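Local coordinates for protein copper-containing nitrite reductase (Hyphomicrobium denitrificans 1NES1, PDB 6TFD) that probably reduces nitrite to nitric oxide at copper centres, taking its electrons from cytochrome c, at residues A[79-84]-A[91-96]; A[171-176]-A[210-215]; A[60-65]-A[129-134]. All coordinates share one frame; numbering follows the deposited sequence.

Interaction 1: A[79-84]-A[91-96]; sequences QHDAVI and SAIVSG. With CU (copper (II) ion), chain F.
His80 and Val94 form a single antiparallel, hydrogen-bonded beta bridge that ties a copper-ligand loop to the loop leading into strand 100-106 of the N-terminal cupredoxin domain. The evidence is reciprocal bonding: Val94 N reaches His80 O at 2.8 Å, and His80 N returns to Val94 O at 3.0 Å. CG2 of Val94 rests against the same His80 carbonyl. With its backbone held on this side, His80 turns its ring to the metal, ND1 binding copper at 2.0 Å; Cys117, His122 and Met127 complete this type 1-like set of ligands. NE2, at the far end of the ring, is hydrogen-bonded to Glu76, a second-shell contact that limits ring rotation.

Further along, Ser91 works through both its backbone and its hydroxyl. Ser91 N donates to Ala82 O, while OG, set between its own backbone N and carbonyl carbon (chi1 83°), accepts from Ala82 N at 3.1 Å and donates to Ala92 O. Without that hydroxyl, as with an alanine in place of Ser91, the Ala82 N-H would probably lose its acceptor and Ala92 O the donor that OG gives it. One water spans the same end, donating to Asp81 OD2 and to Ser91 O; OD2 also pairs with Ser118. At the opposite end Glu315 of a neighbouring subunit receives the N-H groups of Ser95 and Gly96. There the Gln79 amide closes the contact, NE2 pointing to Ser95 OG at 3.0 Å with that oxygen only 2° out of the amide plane and an N-H...O angle of 168°.

Interaction 2: A[171-176]-A[210-215]; sequences LETVEL and LHLKNA
The side-chain amide of Asn214 carries the hydroxyl of Thr173 over one of its faces: Thr173 OG1 stands 2.9 Å from Asn214 OD1 and well above the amide plane, the two side chains crossing at about a right angle. The polar rim of this amide is engaged by other parts of the chain, ND2 donating to the carbonyls of Thr241 and Met220 and OD1 pairing with Ser218, so its rotation is fixed. A second flat group, the carboxylate of Glu172, has the methyl of Ala215 approaching obliquely from above its plane, with Glu172 OE1 3.9 Å from Ala215 CB.

These groups lie on opposite sides of two parallel strands. With Thr173 and Asn214 go Leu171 and Leu212. OG1 of Thr173 sits between the backbone N and carbonyl carbon (chi1 54°), which turns CG2 onto Leu212 CD2 at 3.6 Å, while Leu171 CD1 meets Leu210 CD1 at 3.7 Å. On the other side, Glu172 CG leans on Lys213 CB at 4.0 Å. Between the strands run four backbone bonds, from Leu171 N to His211 O, Lys213 N to Leu171 O, Thr173 N to Lys213 O and Ala215 N to Thr173 O; the last is longest at 3.2 Å.

Thr173 and Asn214 face the copper ligands Met276 and His222 respectively, and Glu175 OE1 bonds to His222 NE2. The geometry is that of a parallel strand pair in a cupredoxin sheet, lying against a type 1 copper site.

Interaction 3: A[60-65]-A[129-134]; sequences LVVHEG and GVLQVV
Leu131 pushes one methyl, CD1, into the dip between Leu60 and Val62 of the neighbouring parallel strand. The methyl lies closest to the backbone there, Leu131 CD1 to Leu60 O being 3.5 Å, with Leu60 CB at 4.1 Å and Val62 CG2 at 4.2 Å beyond it. The leucine gets there because CG is anti to the backbone N (chi1 167°), a turn that swings the branch across to the partner strand. One step on, the branches of valine meet, Val62 CG1 against Val133 CG1 at 4.2 Å. The same Val133 CG1 also reaches past the end of strand 60-63, 3.9 Å from Glu64 N. This row of Leu60, Val62, Leu131 and Val133 faces inward, where Phe32, Ile70, Val68 and Val30 of the opposing sheet press on Leu60 and Val62.

On the other face, Val61 touches the stem of Gln132, whose amide oxygen turns away to Lys59. His63 and Val134 lie side by side and point the same way, so the valine bump runs alongside the imidazole, with Val134 CG1 3.7 Å from His63 ND1; this nitrogen also has a weak bond to Gly136 O.

Five backbone hydrogen bonds set the register that brings these side chains level with one another. The closing one is the shortest, Glu64 N to Val134 O at 2.7 Å, and carries the ladder just past the end of strand 60-63. The least regular is Gln132 N to Leu60 O, whose donor stands 37° above the carbonyl plane. Parallel strands 60-63 and 128-134, with 111-116 antiparallel beyond, make one sheet of the beta sandwich characteristic of cupredoxins.

How the interactions relate
Interactions 1 and 3 belong to the same N-terminal cupredoxin domain, with centres about 20 Å apart. They touch in its core, where Ile84 CD1 packs on Leu131 CD2 at 4.2 Å. Interaction 3 brackets interaction 1 in sequence, and its strand 128-134 starts directly after Met127, a ligand of the copper that His80 also binds. Interaction 2 lies on the other side of the chain's centre, its centre about 53 Å from that of interaction 1 and 46 Å from that of interaction 3. It borders a different copper, about 6 Å from the Thr173 side chain. Interaction 1 thus supplies a ligand to one type 1-like site, whereas interaction 2 only borders another, in a separate cupredoxin domain.

Interaction 1: A[79-84]-A[91-96]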
ATOM      1  N   GLN A  79       2.548 -23.810   8.269  1.00 52.52           N
ATOM      2  CA  GLN A  79       3.671 -24.498   8.951  1.00 46.47           C
ATOM      3  C   GLN A  79       4.584 -25.141   7.909  1.00 44.89           C
ATOM      4  O   GLN A  79       4.065 -25.762   6.996  1.00 46.90           O
ATOM      5  CB  GLN A  79       3.120 -25.514   9.946  1.00 45.60           C
ATOM      6  CG  GLN A  79       2.457 -24.855  11.146  1.00 44.37           C
ATOM      7  CD  GLN A  79       2.398 -25.808  12.314  1.00 51.67           C
ATOM      8  OE1 GLN A  79       1.795 -26.881  12.238  1.00 55.58           O
ATOM      9  NE2 GLN A  79       3.065 -25.443  13.398  1.00 49.44           N
ATOM     10  N   HIS A  80       5.904 -24.956   8.023  1.00 49.05           N
ATOM     11  CA  HIS A  80       6.907 -25.519   7.073  1.00 47.77           C
ATOM     12  C   HIS A  80       8.180 -26.007   7.770  1.00 45.94           C
ATOM     13  O   HIS A  80       8.575 -25.460   8.820  1.00 46.32           O
ATOM     14  CB  HIS A  80       7.296 -24.486   6.011  1.00 46.20           C
ATOM     15  CG  HIS A  80       6.127 -23.957   5.258  1.00 46.05           C
ATOM     16  ND1 HIS A  80       5.280 -24.778   4.553  1.00 49.03           N
ATOM     17  CD2 HIS A  80       5.661 -22.703   5.103  1.00 49.74           C
ATOM     18  CE1 HIS A  80       4.347 -24.050   3.980  1.00 52.42           C
ATOM     19  NE2 HIS A  80       4.556 -22.769   4.303  1.00 52.72           N
ATOM     20  N   ASP A  81       8.827 -26.987   7.152  1.00 43.90           N
ATOM     21  CA  ASP A  81      10.247 -27.307   7.399  1.00 42.83           C
ATOM     22  C   ASP A  81      10.892 -27.593   6.040  1.00 46.53           C
ATOM     23  O   ASP A  81      10.235 -27.374   4.996  1.00 46.33           O
ATOM     24  CB  ASP A  81      10.373 -28.421   8.435  1.00 47.37           C
ATOM     25  CG  ASP A  81       9.812 -29.765   7.999  1.00 50.44           C
ATOM     26  OD1 ASP A  81       9.435 -29.900   6.826  1.00 47.71           O
ATOM     27  OD2 ASP A  81       9.791 -30.679   8.834  1.00 53.51           O
ATOM     28  N   ALA A  82      12.163 -27.990   6.063  1.00 51.71           N
ATOM     29  CA  ALA A  82      12.944 -28.451   4.893  1.00 50.11           C
ATOM     30  C   ALA A  82      13.780 -29.638   5.361  1.00 54.21           C
ATOM     31  O   ALA A  82      14.414 -29.538   6.437  1.00 51.74           O
ATOM     32  CB  ALA A  82      13.796 -27.337   4.344  1.00 53.14           C
ATOM     33  N   VAL A  83      13.714 -30.732   4.607  1.00 53.08           N
ATOM     34  CA  VAL A  83      14.280 -32.049   4.991  1.00 47.98           C
ATOM     35  C   VAL A  83      15.085 -32.562   3.805  1.00 48.19           C
ATOM     36  O   VAL A  83      14.656 -32.337   2.661  1.00 50.26           O
ATOM     37  CB  VAL A  83      13.173 -33.037   5.373  1.00 47.97           C
ATOM     38  CG1 VAL A  83      13.747 -34.401   5.734  1.00 48.23           C
ATOM     39  CG2 VAL A  83      12.305 -32.495   6.488  1.00 44.77           C
ATOM     40  N   ILE A  84      16.248 -33.145   4.095  1.00 48.47           N
ATOM     41  CA  ILE A  84      17.141 -33.818   3.112  1.00 49.26           C
ATOM     42  C   ILE A  84      17.483 -35.182   3.708  1.00 49.06           C
ATOM     43  O   ILE A  84      18.244 -35.241   4.685  1.00 50.73           O
ATOM     44  CB  ILE A  84      18.363 -32.935   2.797  1.00 49.03           C
ATOM     45  CG1 ILE A  84      17.910 -31.530   2.400  1.00 47.38           C
ATOM     46  CG2 ILE A  84      19.228 -33.576   1.724  1.00 46.48           C
ATOM     47  CD1 ILE A  84      19.016 -30.625   1.977  1.00 53.86           C
ATOM     48  N   SER A  91      15.583 -28.494   8.925  1.00 56.39           N
ATOM     49  CA  SER A  91      15.197 -27.270   9.659  1.00 51.85           C
ATOM     50  C   SER A  91      14.297 -27.686  10.808  1.00 46.43           C
ATOM     51  O   SER A  91      13.830 -28.813  10.776  1.00 45.09           O
ATOM     52  CB  SER A  91      14.463 -26.315   8.755  1.00 56.30           C
ATOM     53  OG  SER A  91      13.081 -26.668   8.674  1.00 58.83           O
ATOM     54  N   ALA A  92      14.023 -26.780  11.742  1.00 44.94           N
ATOM     55  CA  ALA A  92      12.875 -26.903  12.664  1.00 46.31           C
ATOM     56  C   ALA A  92      11.619 -26.461  11.900  1.00 49.67           C
ATOM     57  O   ALA A  92      11.735 -25.993  10.741  1.00 51.38           O
ATOM     58  CB  ALA A  92      13.089 -26.082  13.912  1.00 45.55           C
ATOM     59  N   ILE A  93      10.456 -26.589  12.534  1.00 53.04           N
ATOM     60  CA  ILE A  93       9.144 -26.184  11.954  1.00 53.41           C
ATOM     61  C   ILE A  93       8.955 -24.681  12.203  1.00 51.23           C
ATOM     62  O   ILE A  93       9.055 -24.242  13.377  1.00 48.82           O
ATOM     63  CB  ILE A  93       8.014 -27.057  12.538  1.00 54.42           C
ATOM     64  CG1 ILE A  93       8.161 -28.505  12.059  1.00 55.53           C
ATOM     65  CG2 ILE A  93       6.649 -26.466  12.204  1.00 57.52           C
ATOM     66  CD1 ILE A  93       7.207 -29.475  12.709  1.00 59.21           C
ATOM     67  N   VAL A  94       8.702 -23.921  11.140  1.00 44.73           N
ATOM     68  CA  VAL A  94       8.440 -22.457  11.228  1.00 49.42           C
ATOM     69  C   VAL A  94       6.946 -22.220  10.972  1.00 47.96           C
ATOM     70  O   VAL A  94       6.417 -22.721   9.969  1.00 48.92           O
ATOM     71  CB  VAL A  94       9.372 -21.652  10.300  1.00 50.17           C
ATOM     72  CG1 VAL A  94      10.813 -21.774  10.767  1.00 52.24           C
ATOM     73  CG2 VAL A  94       9.258 -22.049   8.835  1.00 50.80           C
ATOM     74  N   SER A  95       6.284 -21.516  11.886  1.00 50.76           N
ATOM     75  CA  SER A  95       4.802 -21.399  11.954  1.00 49.66           C
ATOM     76  C   SER A  95       4.331 -20.032  11.419  1.00 53.83           C
ATOM     77  O   SER A  95       3.609 -20.030  10.389  1.00 59.84           O
ATOM     78  CB  SER A  95       4.320 -21.672  13.355  1.00 47.87           C
ATOM     79  OG  SER A  95       4.716 -22.971  13.795  1.00 45.92           O
ATOM     80  N   GLY A  96       4.707 -18.918  12.063  1.00 48.42           N
ATOM     81  CA  GLY A  96       4.231 -17.570  11.664  1.00 52.90           C
ATOM     82  C   GLY A  96       5.037 -16.976  10.518  1.00 53.07           C
ATOM     83  O   GLY A  96       6.165 -17.423  10.315  1.00 55.44           O
TER
HETATM   84 CU    CU F 503       5.345 -26.700   4.113  1.00 48.34          CU
HETATM   85  O   HOH W   1      11.562 -30.353  10.943  1.00 46.23           O

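Interaction 2: A[171-176]-A[210-215]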
ATOM      1  N   LEU A 171      51.576   9.578  -2.638  1.00 45.66           N
ATOM      2  CA  LEU A 171      50.212   9.022  -2.596  1.00 46.17           C
ATOM      3  C   LEU A 171      49.506   9.507  -3.841  1.00 47.08           C
ATOM      4  O   LEU A 171      49.688  10.709  -4.152  1.00 47.61           O
ATOM      5  CB  LEU A 171      49.497   9.504  -1.335  1.00 48.25           C
ATOM      6  CG  LEU A 171      49.921   8.819  -0.034  1.00 51.59           C
ATOM      7  CD1 LEU A 171      49.139   9.390   1.151  1.00 52.46           C
ATOM      8  CD2 LEU A 171      49.734   7.310  -0.111  1.00 50.12           C
ATOM      9  N   GLU A 172      48.789   8.591  -4.509  1.00 47.00           N
ATOM     10  CA  GLU A 172      47.920   8.873  -5.684  1.00 48.48           C
ATOM     11  C   GLU A 172      46.461   8.478  -5.382  1.00 44.85           C
ATOM     12  O   GLU A 172      46.178   7.277  -5.082  1.00 42.41           O
ATOM     13  CB  GLU A 172      48.441   8.154  -6.931  1.00 50.34           C
ATOM     14  CG  GLU A 172      48.087   8.916  -8.191  1.00 59.69           C
ATOM     15  CD  GLU A 172      48.161   8.175  -9.512  1.00 61.63           C
ATOM     16  OE1 GLU A 172      47.845   8.809 -10.545  1.00 59.28           O
ATOM     17  OE2 GLU A 172      48.529   6.983  -9.503  1.00 74.01           O
ATOM     18  N   THR A 173      45.547   9.437  -5.481  1.00 43.24           N
ATOM     19  CA  THR A 173      44.099   9.228  -5.240  1.00 46.05           C
ATOM     20  C   THR A 173      43.451   8.791  -6.564  1.00 46.23           C
ATOM     21  O   THR A 173      43.455   9.591  -7.509  1.00 42.31           O
ATOM     22  CB  THR A 173      43.494  10.479  -4.595  1.00 47.46           C
ATOM     23  OG1 THR A 173      43.810  11.607  -5.415  1.00 46.58           O
ATOM     24  CG2 THR A 173      44.018  10.697  -3.194  1.00 49.00           C
ATOM     25  N   VAL A 174      42.925   7.561  -6.613  1.00 43.58           N
ATOM     26  CA  VAL A 174      42.455   6.887  -7.856  1.00 43.11           C
ATOM     27  C   VAL A 174      41.044   6.351  -7.607  1.00 43.05           C
ATOM     28  O   VAL A 174      40.887   5.567  -6.644  1.00 42.10           O
ATOM     29  CB  VAL A 174      43.402   5.743  -8.261  1.00 43.27           C
ATOM     30  CG1 VAL A 174      42.953   5.090  -9.555  1.00 43.20           C
ATOM     31  CG2 VAL A 174      44.858   6.178  -8.351  1.00 42.22           C
ATOM     32  N   GLU A 175      40.080   6.763  -8.444  1.00 45.32           N
ATOM     33  CA  GLU A 175      38.679   6.248  -8.486  1.00 48.56           C
ATOM     34  C   GLU A 175      38.600   5.185  -9.586  1.00 47.05           C
ATOM     35  O   GLU A 175      39.108   5.424 -10.679  1.00 44.98           O
ATOM     36  CB  GLU A 175      37.666   7.361  -8.757  1.00 47.38           C
ATOM     37  CG  GLU A 175      37.786   8.571  -7.841  1.00 49.21           C
ATOM     38  CD  GLU A 175      37.021   9.780  -8.349  1.00 47.66           C
ATOM     39  OE1 GLU A 175      37.055  10.875  -7.693  1.00 44.04           O
ATOM     40  OE2 GLU A 175      36.421   9.642  -9.435  1.00 54.03           O
ATOM     41  N   LEU A 176      38.019   4.028  -9.300  1.00 44.94           N
ATOM     42  CA  LEU A 176      38.111   2.880 -10.226  1.00 44.28           C
ATOM     43  C   LEU A 176      37.161   1.786  -9.749  1.00 47.86           C
ATOM     44  O   LEU A 176      36.954   1.671  -8.524  1.00 50.81           O
ATOM     45  CB  LEU A 176      39.565   2.384 -10.294  1.00 43.50           C
ATOM     46  CG  LEU A 176      39.952   1.280  -9.312  1.00 42.27           C
ATOM     47  CD1 LEU A 176      41.259   0.640  -9.702  1.00 42.80           C
ATOM     48  CD2 LEU A 176      40.062   1.814  -7.908  1.00 44.66           C
ATOM     49  N   LEU A 210      55.298  14.774   2.016  1.00 49.50           N
ATOM     50  CA  LEU A 210      54.170  14.059   1.363  1.00 52.50           C
ATOM     51  C   LEU A 210      53.788  14.734   0.046  1.00 49.70           C
ATOM     52  O   LEU A 210      53.468  15.930   0.083  1.00 53.30           O
ATOM     53  CB  LEU A 210      52.957  14.044   2.286  1.00 53.29           C
ATOM     54  CG  LEU A 210      51.759  13.361   1.653  1.00 54.87           C
ATOM     55  CD1 LEU A 210      51.872  11.866   1.829  1.00 61.64           C
ATOM     56  CD2 LEU A 210      50.476  13.873   2.240  1.00 61.75           C
ATOM     57  N   HIS A 211      53.771  13.964  -1.043  1.00 48.30           N
ATOM     58  CA  HIS A 211      53.239  14.352  -2.376  1.00 51.77           C
ATOM     59  C   HIS A 211      51.913  13.615  -2.637  1.00 52.54           C
ATOM     60  O   HIS A 211      51.957  12.378  -2.810  1.00 50.23           O
ATOM     61  CB  HIS A 211      54.291  14.042  -3.447  1.00 54.87           C
ATOM     62  CG  HIS A 211      55.500  14.901  -3.327  1.00 63.02           C
ATOM     63  ND1 HIS A 211      55.675  16.027  -4.107  1.00 65.77           N
ATOM     64  CD2 HIS A 211      56.558  14.847  -2.482  1.00 61.43           C
ATOM     65  CE1 HIS A 211      56.799  16.627  -3.755  1.00 63.12           C
ATOM     66  NE2 HIS A 211      57.355  15.926  -2.759  1.00 60.50           N
ATOM     67  N   LEU A 212      50.781  14.332  -2.668  1.00 50.07           N
ATOM     68  CA  LEU A 212      49.465  13.744  -3.052  1.00 52.82           C
ATOM     69  C   LEU A 212      49.089  14.211  -4.466  1.00 53.11           C
ATOM     70  O   LEU A 212      48.844  15.442  -4.664  1.00 50.01           O
ATOM     71  CB  LEU A 212      48.382  14.123  -2.034  1.00 50.03           C
ATOM     72  CG  LEU A 212      47.155  13.203  -2.016  1.00 49.54           C
ATOM     73  CD1 LEU A 212      46.393  13.327  -0.715  1.00 47.67           C
ATOM     74  CD2 LEU A 212      46.213  13.488  -3.178  1.00 55.79           C
ATOM     75  N   LYS A 213      49.034  13.260  -5.401  1.00 48.35           N
ATOM     76  CA  LYS A 213      48.573  13.476  -6.794  1.00 53.64           C
ATOM     77  C   LYS A 213      47.141  12.956  -6.885  1.00 53.14           C
ATOM     78  O   LYS A 213      46.917  11.809  -6.447  1.00 51.07           O
ATOM     79  CB  LYS A 213      49.426  12.701  -7.802  1.00 62.27           C
ATOM     80  CG  LYS A 213      50.780  13.298  -8.176  1.00 68.72           C
ATOM     81  CD  LYS A 213      51.569  12.406  -9.154  1.00 78.78           C
ATOM     82  CE  LYS A 213      52.056  13.120 -10.400  1.00 88.86           C
ATOM     83  NZ  LYS A 213      53.409  13.694 -10.210  1.00 91.09           N
ATOM     84  N   ASN A 214      46.218  13.769  -7.412  1.00 49.53           N
ATOM     85  CA  ASN A 214      44.844  13.345  -7.776  1.00 44.24           C
ATOM     86  C   ASN A 214      44.896  12.947  -9.241  1.00 45.87           C
ATOM     87  O   ASN A 214      45.253  13.830 -10.056  1.00 50.93           O
ATOM     88  CB  ASN A 214      43.808  14.447  -7.545  1.00 43.59           C
ATOM     89  CG  ASN A 214      42.405  13.916  -7.347  1.00 45.84           C
ATOM     90  OD1 ASN A 214      42.141  12.736  -7.561  1.00 47.12           O
ATOM     91  ND2 ASN A 214      41.498  14.775  -6.911  1.00 41.81           N
ATOM     92  N   ALA A 215      44.584  11.688  -9.574  1.00 42.89           N
ATOM     93  CA  ALA A 215      44.552  11.229 -10.987  1.00 48.80           C
ATOM     94  C   ALA A 215      43.632  12.142 -11.826  1.00 49.39           C
ATOM     95  O   ALA A 215      42.633  12.725 -11.279  1.00 44.55           O
ATOM     96  CB  ALA A 215      44.139   9.779 -11.084  1.00 46.73           C
TER

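Interaction 3: A[60-65]-A[129-134]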
ATOM      1  N   LEU A  60      19.919 -26.194  -5.758  1.00 46.38           N
ATOM      2  CA  LEU A  60      21.018 -25.730  -4.866  1.00 47.27           C
ATOM      3  C   LEU A  60      22.291 -26.472  -5.260  1.00 45.59           C
ATOM      4  O   LEU A  60      22.410 -27.632  -4.876  1.00 50.09           O
ATOM      5  CB  LEU A  60      20.653 -26.045  -3.411  1.00 45.99           C
ATOM      6  CG  LEU A  60      19.275 -25.576  -2.956  1.00 45.89           C
ATOM      7  CD1 LEU A  60      19.117 -25.800  -1.462  1.00 50.68           C
ATOM      8  CD2 LEU A  60      19.041 -24.117  -3.297  1.00 44.10           C
ATOM      9  N   VAL A  61      23.156 -25.860  -6.066  1.00 49.30           N
ATOM     10  CA  VAL A  61      24.348 -26.544  -6.668  1.00 50.95           C
ATOM     11  C   VAL A  61      25.558 -26.339  -5.754  1.00 53.94           C
ATOM     12  O   VAL A  61      25.912 -25.185  -5.423  1.00 53.48           O
ATOM     13  CB  VAL A  61      24.649 -26.069  -8.102  1.00 55.41           C
ATOM     14  CG1 VAL A  61      26.090 -26.357  -8.511  1.00 58.18           C
ATOM     15  CG2 VAL A  61      23.678 -26.670  -9.110  1.00 53.04           C
ATOM     16  N   VAL A  62      26.177 -27.445  -5.372  1.00 58.15           N
ATOM     17  CA  VAL A  62      27.212 -27.501  -4.307  1.00 57.01           C
ATOM     18  C   VAL A  62      28.324 -28.438  -4.796  1.00 59.26           C
ATOM     19  O   VAL A  62      28.010 -29.340  -5.595  1.00 60.30           O
ATOM     20  CB  VAL A  62      26.517 -27.934  -3.004  1.00 57.02           C
ATOM     21  CG1 VAL A  62      27.395 -28.768  -2.108  1.00 64.30           C
ATOM     22  CG2 VAL A  62      25.982 -26.726  -2.262  1.00 57.23           C
ATOM     23  N   HIS A  63      29.583 -28.181  -4.420  1.00 59.28           N
ATOM     24  CA  HIS A  63      30.749 -29.039  -4.777  1.00 55.76           C
ATOM     25  C   HIS A  63      31.054 -29.987  -3.606  1.00 54.32           C
ATOM     26  O   HIS A  63      30.894 -29.573  -2.433  1.00 44.97           O
ATOM     27  CB  HIS A  63      31.943 -28.198  -5.258  1.00 48.64           C
ATOM     28  CG  HIS A  63      31.684 -27.476  -6.542  1.00 51.76           C
ATOM     29  ND1 HIS A  63      32.065 -27.976  -7.769  1.00 57.46           N
ATOM     30  CD2 HIS A  63      31.078 -26.290  -6.803  1.00 55.49           C
ATOM     31  CE1 HIS A  63      31.712 -27.126  -8.725  1.00 59.39           C
ATOM     32  NE2 HIS A  63      31.098 -26.078  -8.159  1.00 50.01           N
ATOM     33  N   GLU A  64      31.435 -31.228  -3.932  1.00 52.26           N
ATOM     34  CA  GLU A  64      31.800 -32.296  -2.964  1.00 55.30           C
ATOM     35  C   GLU A  64      32.666 -31.669  -1.863  1.00 55.61           C
ATOM     36  O   GLU A  64      33.648 -30.957  -2.208  1.00 50.57           O
ATOM     37  CB  GLU A  64      32.501 -33.445  -3.700  1.00 57.35           C
ATOM     38  CG  GLU A  64      32.926 -34.615  -2.818  1.00 56.35           C
ATOM     39  CD  GLU A  64      33.699 -35.698  -3.559  1.00 60.01           C
ATOM     40  OE1 GLU A  64      34.115 -35.443  -4.711  1.00 65.39           O
ATOM     41  OE2 GLU A  64      33.893 -36.799  -2.992  1.00 57.20           O
ATOM     42  N   GLY A  65      32.274 -31.870  -0.600  1.00 51.17           N
ATOM     43  CA  GLY A  65      33.078 -31.501   0.579  1.00 52.59           C
ATOM     44  C   GLY A  65      32.767 -30.117   1.139  1.00 56.63           C
ATOM     45  O   GLY A  65      33.309 -29.799   2.213  1.00 55.84           O
ATOM     46  N   GLY A 129      12.450 -29.407  -3.955  1.00 47.37           N
ATOM     47  CA  GLY A 129      13.493 -29.034  -4.940  1.00 51.76           C
ATOM     48  C   GLY A 129      14.649 -30.015  -4.908  1.00 50.95           C
ATOM     49  O   GLY A 129      14.548 -30.987  -4.112  1.00 49.16           O
ATOM     50  N   VAL A 130      15.714 -29.784  -5.695  1.00 52.01           N
ATOM     51  CA  VAL A 130      16.908 -30.686  -5.649  1.00 56.03           C
ATOM     52  C   VAL A 130      18.142 -29.921  -5.127  1.00 52.35           C
ATOM     53  O   VAL A 130      18.387 -28.760  -5.528  1.00 43.69           O
ATOM     54  CB  VAL A 130      17.142 -31.476  -6.967  1.00 59.77           C
ATOM     55  CG1 VAL A 130      15.948 -31.415  -7.914  1.00 57.77           C
ATOM     56  CG2 VAL A 130      18.421 -31.117  -7.704  1.00 57.90           C
ATOM     57  N   LEU A 131      18.863 -30.556  -4.197  1.00 55.03           N
ATOM     58  CA  LEU A 131      20.290 -30.266  -3.885  1.00 52.44           C
ATOM     59  C   LEU A 131      21.149 -31.125  -4.819  1.00 54.31           C
ATOM     60  O   LEU A 131      21.035 -32.361  -4.750  1.00 46.87           O
ATOM     61  CB  LEU A 131      20.566 -30.575  -2.411  1.00 47.15           C
ATOM     62  CG  LEU A 131      22.038 -30.619  -1.990  1.00 47.01           C
ATOM     63  CD1 LEU A 131      22.617 -29.223  -1.811  1.00 44.19           C
ATOM     64  CD2 LEU A 131      22.205 -31.425  -0.709  1.00 44.98           C
ATOM     65  N   GLN A 132      21.933 -30.489  -5.696  1.00 58.20           N
ATOM     66  CA  GLN A 132      22.921 -31.187  -6.564  1.00 62.79           C
ATOM     67  C   GLN A 132      24.330 -30.977  -5.989  1.00 59.87           C
ATOM     68  O   GLN A 132      24.779 -29.808  -5.892  1.00 52.82           O
ATOM     69  CB  GLN A 132      22.847 -30.711  -8.014  1.00 61.13           C
ATOM     70  CG  GLN A 132      23.923 -31.337  -8.889  1.00 68.47           C
ATOM     71  CD  GLN A 132      23.456 -31.634 -10.295  1.00 80.06           C
ATOM     72  OE1 GLN A 132      23.419 -30.755 -11.162  1.00 87.65           O
ATOM     73  NE2 GLN A 132      23.103 -32.891 -10.534  1.00 78.56           N
ATOM     74  N   VAL A 133      24.981 -32.080  -5.609  1.00 58.46           N
ATOM     75  CA  VAL A 133      26.403 -32.137  -5.161  1.00 57.01           C
ATOM     76  C   VAL A 133      27.243 -32.675  -6.332  1.00 55.56           C
ATOM     77  O   VAL A 133      26.974 -33.793  -6.831  1.00 49.95           O
ATOM     78  CB  VAL A 133      26.565 -32.981  -3.883  1.00 59.95           C
ATOM     79  CG1 VAL A 133      27.936 -32.788  -3.252  1.00 65.27           C
ATOM     80  CG2 VAL A 133      25.483 -32.682  -2.860  1.00 60.46           C
ATOM     81  N   VAL A 134      28.209 -31.869  -6.764  1.00 57.44           N
ATOM     82  CA  VAL A 134      29.060 -32.086  -7.967  1.00 61.24           C
ATOM     83  C   VAL A 134      30.481 -32.413  -7.499  1.00 61.91           C
ATOM     84  O   VAL A 134      30.976 -31.831  -6.535  1.00 56.19           O
ATOM     85  CB  VAL A 134      28.982 -30.836  -8.869  1.00 65.29           C
ATOM     86  CG1 VAL A 134      30.252 -30.554  -9.663  1.00 68.09           C
ATOM     87  CG2 VAL A 134      27.775 -30.927  -9.784  1.00 65.56           C
TER